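Local coordinates for protein beta-1,3-glucanosyltransferase (Rhizomucor miehei CAU432, PDB 4WTP) that is a carbohydrate-active enzyme of glycosyl hydrolase family 17, built as a single chain folded into a parallel beta/alpha barrel, at residues Phe37-Tyr42 / Thr66-Phe72; Asp58-Leu62 / Ser265-Glu269. All coordinates share one frame; numbering follows the deposited sequence. Where two conformers were deposited one is given.

Contact 1 (Phe37-Tyr42 / Thr66-Phe72); sequences FYGINY and TNRVRTF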
loop_
_atom_site.group_PDB
_atom_site.type_symbol
_atom_site.label_atom_id
_atom_site.label_comp_id
_atom_site.label_asym_id
_atom_site.label_seq_id
_atom_site.Cartn_x
_atom_site.Cartn_y
_atom_site.Cartn_z
ATOM N N PHE A 37 0.164 -11.261 7.444
ATOM C CA PHE A 37 0.474 -10.219 6.458
ATOM C C PHE A 37 1.793 -9.572 6.795
ATOM O O PHE A 37 2.006 -9.158 7.939
ATOM C CB PHE A 37 -0.580 -9.110 6.496
ATOM C CG PHE A 37 -1.957 -9.541 6.080
ATOM C CD1 PHE A 37 -2.369 -9.503 4.745
ATOM C CD2 PHE A 37 -2.892 -9.913 7.054
ATOM C CE1 PHE A 37 -3.653 -9.878 4.403
ATOM C CE2 PHE A 37 -4.183 -10.269 6.712
ATOM C CZ PHE A 37 -4.556 -10.266 5.379
ATOM N N TYR A 38 2.661 -9.408 5.798
ATOM C CA TYR A 38 3.832 -8.560 5.969
ATOM C C TYR A 38 3.358 -7.156 6.417
ATOM O O TYR A 38 3.913 -6.549 7.346
ATOM C CB TYR A 38 4.627 -8.482 4.659
ATOM C CG TYR A 38 5.717 -7.445 4.704
ATOM C CD1 TYR A 38 6.945 -7.726 5.300
ATOM C CD2 TYR A 38 5.529 -6.180 4.136
ATOM C CE1 TYR A 38 7.939 -6.769 5.347
ATOM C CE2 TYR A 38 6.528 -5.228 4.184
ATOM C CZ TYR A 38 7.731 -5.523 4.791
ATOM O OH TYR A 38 8.724 -4.560 4.830
ATOM N N GLY A 39 2.335 -6.636 5.750
ATOM C CA GLY A 39 1.704 -5.396 6.183
ATOM C C GLY A 39 0.397 -5.204 5.465
ATOM O O GLY A 39 0.103 -5.928 4.519
ATOM N N ILE A 40 -0.408 -4.251 5.931
ATOM C CA ILE A 40 -1.730 -4.015 5.340
ATOM C C ILE A 40 -1.934 -2.522 5.098
ATOM O O ILE A 40 -1.628 -1.662 5.962
ATOM C CB ILE A 40 -2.860 -4.558 6.254
ATOM C CG1 ILE A 40 -2.677 -6.033 6.590
ATOM C CG2 ILE A 40 -4.195 -4.459 5.559
ATOM C CD1 ILE A 40 -3.643 -6.544 7.639
ATOM N N ASN A 41 -2.452 -2.209 3.908
ATOM C CA ASN A 41 -2.811 -0.864 3.551
ATOM C C ASN A 41 -4.002 -0.378 4.374
ATOM O O ASN A 41 -4.980 -1.113 4.531
ATOM C CB ASN A 41 -3.131 -0.790 2.064
ATOM C CG ASN A 41 -1.870 -0.892 1.221
ATOM O OD1 ASN A 41 -0.940 -0.085 1.360
ATOM N ND2 ASN A 41 -1.805 -1.899 0.380
ATOM N N TYR A 42 -3.913 0.852 4.865
ATOM C CA TYR A 42 -4.921 1.411 5.747
ATOM C C TYR A 42 -5.455 2.705 5.185
ATOM O O TYR A 42 -4.752 3.711 5.171
ATOM C CB TYR A 42 -4.316 1.597 7.155
ATOM C CG TYR A 42 -5.235 2.288 8.123
ATOM C CD1 TYR A 42 -6.318 1.613 8.668
ATOM C CD2 TYR A 42 -5.039 3.629 8.468
ATOM C CE1 TYR A 42 -7.173 2.237 9.559
ATOM C CE2 TYR A 42 -5.882 4.277 9.369
ATOM C CZ TYR A 42 -6.937 3.563 9.926
ATOM O OH TYR A 42 -7.792 4.175 10.816
ATOM N N THR A 66 -1.081 -8.955 11.622
ATOM C CA THR A 66 0.066 -8.264 11.034
ATOM C C THR A 66 0.687 -7.363 12.101
ATOM O O THR A 66 0.030 -7.014 13.092
ATOM C CB THR A 66 -0.383 -7.381 9.832
ATOM O OG1 THR A 66 0.775 -6.931 9.153
ATOM C CG2 THR A 66 -1.189 -6.156 10.284
ATOM N N ASN A 67 1.919 -6.935 11.879
ATOM C CA ASN A 67 2.513 -5.940 12.746
ATOM C C ASN A 67 2.833 -4.656 12.009
ATOM O O ASN A 67 3.578 -3.823 12.538
ATOM C CB ASN A 67 3.804 -6.454 13.413
ATOM C CG ASN A 67 4.087 -5.745 14.715
ATOM O OD1 ASN A 67 3.195 -5.605 15.536
ATOM N ND2 ASN A 67 5.316 -5.270 14.890
ATOM N N ARG A 68 2.248 -4.437 10.828
ATOM C CA ARG A 68 2.679 -3.311 9.976
ATOM C C ARG A 68 1.528 -2.767 9.155
ATOM O O ARG A 68 0.733 -3.545 8.606
ATOM C CB ARG A 68 3.792 -3.791 9.052
ATOM C CG ARG A 68 4.319 -2.756 8.107
ATOM C CD ARG A 68 5.444 -3.322 7.258
ATOM N NE ARG A 68 6.692 -3.510 8.006
ATOM C CZ ARG A 68 7.205 -4.693 8.360
ATOM N NH1 ARG A 68 8.376 -4.743 8.980
ATOM N NH2 ARG A 68 6.540 -5.826 8.140
ATOM N N VAL A 69 1.423 -1.438 9.076
ATOM C CA VAL A 69 0.397 -0.784 8.269
ATOM C C VAL A 69 1.032 0.198 7.306
ATOM O O VAL A 69 2.234 0.512 7.397
ATOM C CB VAL A 69 -0.695 -0.076 9.113
ATOM C CG1 VAL A 69 -1.392 -1.063 10.024
ATOM C CG2 VAL A 69 -0.053 1.043 9.922
ATOM N N ARG A 70 0.253 0.687 6.353
ATOM C CA ARG A 70 0.723 1.669 5.416
ATOM C C ARG A 70 -0.326 2.743 5.225
ATOM O O ARG A 70 -1.503 2.422 5.024
ATOM C CB ARG A 70 1.060 1.040 4.055
ATOM C CG ARG A 70 1.497 1.995 2.938
ATOM C CD ARG A 70 0.306 2.626 2.198
ATOM N NE ARG A 70 0.729 3.404 1.040
ATOM C CZ ARG A 70 0.889 2.904 -0.180
ATOM N NH1 ARG A 70 1.271 3.700 -1.180
ATOM N NH2 ARG A 70 0.675 1.611 -0.416
ATOM N N THR A 71 0.107 3.999 5.290
ATOM C CA THR A 71 -0.750 5.166 5.006
ATOM C C THR A 71 -0.409 5.773 3.669
ATOM O O THR A 71 0.712 5.655 3.202
ATOM C CB THR A 71 -0.628 6.217 6.140
ATOM O OG1 THR A 71 0.759 6.446 6.433
ATOM C CG2 THR A 71 -1.307 5.696 7.390
ATOM N N PHE A 72 -1.406 6.432 3.047
ATOM C CA PHE A 72 -1.263 6.924 1.684
ATOM C C PHE A 72 -0.809 8.381 1.505
ATOM O O PHE A 72 -0.300 8.734 0.442
ATOM C CB PHE A 72 -2.548 6.679 0.862
ATOM C CG PHE A 72 -2.753 5.228 0.500
ATOM C CD1 PHE A 72 -2.156 4.701 -0.626
ATOM C CD2 PHE A 72 -3.485 4.390 1.330
ATOM C CE1 PHE A 72 -2.325 3.346 -0.950
ATOM C CE2 PHE A 72 -3.661 3.045 1.022
ATOM C CZ PHE A 72 -3.082 2.532 -0.122
HETATM O O HOH W 1 3.988 -7.640 10.019
HETATM O O HOH W 2 -4.069 6.173 4.222
#
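Arg68 lays its guanidinium almost flat over one face of the Tyr38 ring. The group centres are 4.1 Å apart and the planes differ by 16°. A bend in the arginine chain (chi3 -73°) turns the guanidinium onto the ring. Arg68 NH2 sits over the rim of the ring and donates to Tyr38 O at 2.8 Å, which lies close to the guanidinium plane. Asp126 pairs with Arg68 NE, and Tyr38 OH bonds to Tyr95.

The two strands, 39-41 and 68-71, are parallel neighbours in the barrel and belong to one beta-alpha-beta unit. Ile40 N donates to Arg68 O (3.0 Å) and Tyr42 N to Arg70 O (2.9 Å). Ile40 and Val69 share the face turned to helix 52-62. Asn41 and Arg70 lie side by side on the other face. There Arg70 NH2 bonds to Asn41 OD1 at 2.9 Å, with the amide and guanidinium planes 49° apart. Phe72 CE1 lies over the centre of the Arg70 guanidinium. Asn41 ND2 also bonds to Ser222 O, on strand 219-223. Just before the strands, Thr66 OG1 donates to Phe37 O at 2.8 Å, from above the carbonyl plane.

Each arginine has a polar partner for its N-H groups and an aromatic ring against one face. The NH2 bond to Tyr38 O, the Asp126 salt bridge at NE and the stack together should fix the rotation of the Arg68 guanidinium.

Contact 2 (Asp58-Leu62 / Ser265-Glu269); sequences DFNVL and SAFDE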
loop_
_atom_site.group_PDB
_atom_site.type_symbol
_atom_site.label_atom_id
_atom_site.label_comp_id
_atom_site.label_asym_id
_atom_site.label_seq_id
_atom_site.Cartn_x
_atom_site.Cartn_y
_atom_site.Cartn_z
ATOM N N ASP A 58 -8.547 0.451 15.480
ATOM C CA ASP A 58 -8.384 -0.183 14.174
ATOM C C ASP A 58 -7.129 -1.052 14.104
ATOM O O ASP A 58 -7.168 -2.173 13.625
ATOM C CB ASP A 58 -8.286 0.880 13.105
ATOM C CG ASP A 58 -9.608 1.550 12.826
ATOM O OD1 ASP A 58 -10.647 1.063 13.351
ATOM O OD2 ASP A 58 -9.613 2.518 12.051
ATOM N N PHE A 59 -6.017 -0.548 14.625
ATOM C CA PHE A 59 -4.775 -1.300 14.568
ATOM C C PHE A 59 -4.773 -2.523 15.449
ATOM O O PHE A 59 -4.192 -3.542 15.084
ATOM C CB PHE A 59 -3.585 -0.402 14.844
ATOM C CG PHE A 59 -3.382 0.663 13.832
ATOM C CD1 PHE A 59 -4.148 0.707 12.664
ATOM C CD2 PHE A 59 -2.420 1.657 14.044
ATOM C CE1 PHE A 59 -3.964 1.708 11.733
ATOM C CE2 PHE A 59 -2.228 2.663 13.105
ATOM C CZ PHE A 59 -2.996 2.698 11.947
ATOM N N ASN A 60 -5.435 -2.439 16.618
ATOM C CA ASN A 60 -5.587 -3.621 17.445
ATOM C C ASN A 60 -6.405 -4.692 16.772
ATOM O O ASN A 60 -6.160 -5.878 16.961
ATOM C CB ASN A 60 -6.164 -3.259 18.843
ATOM C CG ASN A 60 -5.083 -2.910 19.846
ATOM O OD1 ASN A 60 -3.960 -3.402 19.748
ATOM N ND2 ASN A 60 -5.410 -2.037 20.789
ATOM N N VAL A 61 -7.400 -4.270 15.975
ATOM C CA VAL A 61 -8.178 -5.242 15.197
ATOM C C VAL A 61 -7.282 -5.995 14.202
ATOM O O VAL A 61 -7.479 -7.173 13.942
ATOM C CB VAL A 61 -9.411 -4.597 14.513
ATOM C CG1 VAL A 61 -9.973 -5.484 13.406
ATOM C CG2 VAL A 61 -10.472 -4.241 15.562
ATOM N N LEU A 62 -6.285 -5.272 13.676
ATOM C CA LEU A 62 -5.338 -5.839 12.697
ATOM C C LEU A 62 -4.166 -6.596 13.328
ATOM O O LEU A 62 -3.583 -7.500 12.715
ATOM C CB LEU A 62 -4.764 -4.741 11.791
ATOM C CG LEU A 62 -5.788 -3.978 10.969
ATOM C CD1 LEU A 62 -5.087 -2.883 10.174
ATOM C CD2 LEU A 62 -6.584 -4.870 10.014
ATOM N N SER A 265 -7.292 -4.185 1.141
ATOM C CA SER A 265 -6.920 -3.201 2.169
ATOM C C SER A 265 -7.444 -3.722 3.507
ATOM O O SER A 265 -8.060 -4.792 3.573
ATOM C CB SER A 265 -7.587 -1.838 1.854
ATOM O OG SER A 265 -9.008 -1.928 1.884
ATOM N N ALA A 266 -7.195 -2.963 4.577
ATOM C CA ALA A 266 -7.600 -3.395 5.904
ATOM C C ALA A 266 -9.128 -3.537 6.049
ATOM O O ALA A 266 -9.628 -4.588 6.475
ATOM C CB ALA A 266 -7.045 -2.432 6.960
ATOM N N PHE A 267 -9.834 -2.470 5.695
ATOM C CA PHE A 267 -11.285 -2.380 5.932
ATOM C C PHE A 267 -12.040 -1.961 4.686
ATOM O O PHE A 267 -11.514 -1.207 3.879
ATOM C CB PHE A 267 -11.586 -1.366 7.043
ATOM C CG PHE A 267 -10.837 -1.662 8.304
ATOM C CD1 PHE A 267 -11.206 -2.740 9.097
ATOM C CD2 PHE A 267 -9.735 -0.879 8.702
ATOM C CE1 PHE A 267 -10.506 -3.047 10.252
ATOM C CE2 PHE A 267 -9.035 -1.185 9.871
ATOM C CZ PHE A 267 -9.424 -2.267 10.650
ATOM N N ASP A 268 -13.261 -2.472 4.512
ATOM C CA ASP A 268 -14.134 -1.947 3.467
ATOM C C ASP A 268 -14.292 -0.432 3.664
ATOM O O ASP A 268 -14.340 0.060 4.798
ATOM C CB ASP A 268 -15.522 -2.571 3.559
ATOM C CG ASP A 268 -15.569 -3.990 3.096
ATOM O OD1 ASP A 268 -14.651 -4.431 2.343
ATOM O OD2 ASP A 268 -16.535 -4.706 3.490
ATOM N N GLU A 269 -14.381 0.293 2.562
ATOM C CA GLU A 269 -14.535 1.742 2.607
ATOM C C GLU A 269 -15.784 2.162 1.835
ATOM O O GLU A 269 -15.725 2.419 0.628
ATOM C CB GLU A 269 -13.297 2.400 2.031
ATOM C CG GLU A 269 -12.052 2.146 2.878
ATOM C CD GLU A 269 -10.842 2.899 2.338
ATOM O OE1 GLU A 269 -10.521 4.000 2.845
ATOM O OE2 GLU A 269 -10.221 2.402 1.384
#
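The CA atoms of Leu62 and Ala266 lie 7.6 Å apart, where the last turn of helix 52-62 faces the irregular loop after strand 262-263. In this beta/alpha barrel that helix follows the first strand, and the loop leaves the eighth. The contact therefore helps join the two ends of the barrel sequence. No hydrogen bond crosses it, and side chains do the joining.

Phe267 is the main group on the loop side. Its CG stands anti to its own carbonyl carbon (chi1 -54°), and the ring runs out toward the helix with its edge leading. Val61 CG1 meets that edge at Phe267 CE1, 4.0 Å away. Asp58 CB lies beside Phe267 CE2 at 3.9 Å. Leu62 comes from the opposite direction and sets Leu62 CD2 obliquely against Phe267 CZ, also at 3.9 Å. Its other methyl, Leu62 CD1, rests on Ala266 CB at 3.8 Å. CD1 lies nearest Ala266, while CD2 touches both loop residues. Leu282 packs against Val61, Leu62 and Phe267.

The Asp58 carboxylate is turned 46° from the ring plane. Its OD1 forms a salt bridge with Arg286, which also makes a cation-pi contact with Phe267. Its OD2 bonds to Tyr42 OH. Arg286 thus links the acid and the ring, and its charge probably favours the ionised form of Asp58. The Asp58 carbonyl, which accepts Leu62 N within the helix, also approaches the ring: Asp58 O lies in the ring plane, 3.7 Å from Phe267 CZ.

In the fold
From the N terminus, the chain passes through 37-42, helix segment 58-62, strand segment 66-72 and finally loop segment 265-269. Contact 1 closes a short loop of 23 residues, which contains helix 52-62. Contact 2 closes a long one of 202 residues, spanning most of the barrel. The two cross, because their segments alternate along the chain. Contact 1 joins the first strand to the second. Contact 2 brings the first helix against the loop that follows the last strand. Their centres are 9 Å apart, and they meet directly where Ala266 N probably donates to Asn41 O. Together they tie the first beta-alpha-beta unit to the closing end of the barrel.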